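Local coordinates for ABC transporter, permease protein, putative (Porphyromonas gingivalis, PDB 2P0S) that probably takes part in ABC-type transport across the cell membrane, as the permease from which this single domain was taken, at residues K10-A15 / F31-A36. Numbering follows the deposited sequence.
Sequences KTIAIA and FRFVHA
Phe33 lies alongside Ile12 and reaches across to Ile14, on the parallel pair of strands within 10-15 and 31-36. Its CB is already close to Ile14 CD1, and its CG, anti to the carbonyl carbon (chi1 -69°), remains near that methyl. The ring atoms then divide their contacts: Phe33 CD1 meets Ile14 CD1 at 3.6 Å, while Phe33 CE1 lies 3.8 Å from both CB and CG2 of Ile12. At the tip, CZ approaches Ile12 CD1 at 4.2 Å, and the same methyl also touches CB and CG of Phe31.

Five backbone hydrogen bonds underlie this packing. Ile12 is gripped at both ends, its N donating to Arg32 O and its O accepting Val34 N; Ile14 does likewise with Val34 O and Ala36 N. The straightest is Arg32 N to Lys10 O, with 172° at the hydrogen.

On the other face, Thr11 OG1 is anti to the carbonyl carbon (chi1 -61°) and, in one of two modelled conformers of Arg32, accepts a long bond of 3.3 Å from Arg32 NH2, doubtful as a lasting feature. Val34 CG2 packs 4.0 Å from Ala13 CB.

Within this chain, strand 32-35 is an outermost strand of a mixed sheet, and strand 11-16 pairs along its other edge with 55-59, through Ala13 and Ala15. Helix 80-100 packs on the Ile12 and Phe33 face, bringing Val82 to Ile12 and Phe31, and Ile86 to Phe33, while Phe25 from the connecting loop meets the Phe33 ring.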
loop_
_atom_site.group_PDB
_atom_site.type_symbol
_atom_site.label_atom_id
_atom_site.label_comp_id
_atom_site.label_asym_id
_atom_site.label_seq_id
_atom_site.Cartn_x
_atom_site.Cartn_y
_atom_site.Cartn_z
ATOM N N LYS A 10 5.951 4.573 12.379
ATOM C CA LYS A 10 5.291 3.958 13.521
ATOM C C LYS A 10 5.771 2.587 13.790
ATOM O O LYS A 10 6.065 1.849 12.833
ATOM C CB LYS A 10 3.785 3.780 13.411
ATOM C CG LYS A 10 3.122 3.976 12.135
ATOM C CD LYS A 10 1.978 4.964 12.382
ATOM C CE LYS A 10 2.487 6.115 13.170
ATOM N NZ LYS A 10 1.865 7.331 12.614
ATOM N N THR A 11 5.803 2.248 15.083
ATOM C CA THR A 11 6.193 0.933 15.572
ATOM C C THR A 11 4.923 0.129 15.803
ATOM O O THR A 11 4.045 0.526 16.611
ATOM C CB THR A 11 6.979 1.105 16.839
ATOM O OG1 THR A 11 8.151 1.885 16.492
ATOM C CG2 THR A 11 7.433 -0.217 17.455
ATOM N N ILE A 12 4.829 -1.036 15.167
ATOM C CA ILE A 12 3.638 -1.880 15.395
ATOM C C ILE A 12 4.047 -3.241 15.953
ATOM O O ILE A 12 4.879 -3.973 15.311
ATOM C CB ILE A 12 2.960 -2.073 14.040
ATOM C CG1 ILE A 12 2.599 -0.709 13.426
ATOM C CG2 ILE A 12 1.776 -3.014 14.176
ATOM C CD1 ILE A 12 1.869 -0.840 12.090
ATOM N N ALA A 13 3.543 -3.572 17.134
ATOM C CA ALA A 13 3.918 -4.838 17.750
ATOM C C ALA A 13 2.960 -5.894 17.173
ATOM O O ALA A 13 1.805 -5.668 17.191
ATOM C CB ALA A 13 3.710 -4.835 19.147
ATOM N N ILE A 14 3.474 -7.062 16.824
ATOM C CA ILE A 14 2.641 -8.118 16.243
ATOM C C ILE A 14 2.365 -9.177 17.301
ATOM O O ILE A 14 3.290 -9.868 17.810
ATOM C CB ILE A 14 3.267 -8.752 15.006
ATOM C CG1 ILE A 14 3.607 -7.641 13.936
ATOM C CG2 ILE A 14 2.335 -9.917 14.538
ATOM C CD1 ILE A 14 4.326 -8.172 12.661
ATOM N N ALA A 15 1.071 -9.386 17.617
ATOM C CA ALA A 15 0.621 -10.430 18.621
ATOM C C ALA A 15 -0.133 -11.491 17.821
ATOM O O ALA A 15 -1.365 -11.417 17.721
ATOM C CB ALA A 15 -0.334 -9.890 19.653
ATOM N N PHE A 31 6.638 0.594 7.964
ATOM C CA PHE A 31 6.392 0.539 9.395
ATOM C C PHE A 31 7.495 -0.297 10.099
ATOM O O PHE A 31 8.088 -1.199 9.477
ATOM C CB PHE A 31 5.029 -0.010 9.769
ATOM C CG PHE A 31 3.920 0.553 8.913
ATOM C CD1 PHE A 31 3.525 1.877 9.076
ATOM C CD2 PHE A 31 3.330 -0.215 7.934
ATOM C CE1 PHE A 31 2.495 2.404 8.320
ATOM C CE2 PHE A 31 2.346 0.359 7.123
ATOM C CZ PHE A 31 1.977 1.657 7.342
ATOM N N ARG A 32 7.634 -0.067 11.389
ATOM C CA ARG A 32 8.636 -0.733 12.174
ATOM C C ARG A 32 7.981 -1.903 12.963
ATOM O O ARG A 32 7.449 -1.700 14.068
ATOM C CB ARG A 32 9.317 0.313 13.099
ATOM C CG ARG A 32 10.566 -0.203 13.616
ATOM C CD ARG A 32 11.115 0.663 14.816
ATOM N NE ARG A 32 11.828 -0.260 15.682
ATOM C CZ ARG A 32 11.666 -0.419 17.001
ATOM N NH1 ARG A 32 12.394 -1.349 17.647
ATOM N NH2 ARG A 32 10.773 0.313 17.676
ATOM N N PHE A 33 8.034 -3.126 12.422
ATOM C CA PHE A 33 7.363 -4.193 13.099
ATOM C C PHE A 33 8.210 -4.891 14.147
ATOM O O PHE A 33 9.417 -5.241 13.872
ATOM C CB PHE A 33 6.868 -5.232 12.035
ATOM C CG PHE A 33 5.746 -4.685 11.179
ATOM C CD1 PHE A 33 4.405 -4.760 11.664
ATOM C CD2 PHE A 33 5.945 -4.181 9.905
ATOM C CE1 PHE A 33 3.376 -4.243 10.938
ATOM C CE2 PHE A 33 4.859 -3.665 9.104
ATOM C CZ PHE A 33 3.535 -3.738 9.606
ATOM N N VAL A 34 7.616 -5.183 15.304
ATOM C CA VAL A 34 8.274 -5.956 16.328
ATOM C C VAL A 34 7.452 -7.021 16.920
ATOM O O VAL A 34 6.240 -6.986 16.701
ATOM C CB VAL A 34 8.773 -5.011 17.492
ATOM C CG1 VAL A 34 9.549 -3.839 16.921
ATOM C CG2 VAL A 34 7.559 -4.436 18.268
ATOM N N HIS A 35 8.019 -7.961 17.666
ATOM C CA HIS A 35 7.252 -9.098 18.264
ATOM C C HIS A 35 6.589 -8.554 19.464
ATOM O O HIS A 35 7.295 -7.910 20.366
ATOM C CB HIS A 35 8.271 -10.169 18.701
ATOM C CG HIS A 35 7.652 -11.342 19.337
ATOM N ND1 HIS A 35 6.814 -12.191 18.613
ATOM C CD2 HIS A 35 7.672 -11.805 20.600
ATOM C CE1 HIS A 35 6.380 -13.138 19.410
ATOM N NE2 HIS A 35 6.862 -12.927 20.631
ATOM N N ALA A 36 5.311 -8.799 19.629
ATOM C CA ALA A 36 4.634 -8.449 20.908
ATOM C C ALA A 36 5.129 -9.289 22.052
ATOM O O ALA A 36 4.994 -10.521 22.069
ATOM C CB ALA A 36 3.068 -8.639 20.741
#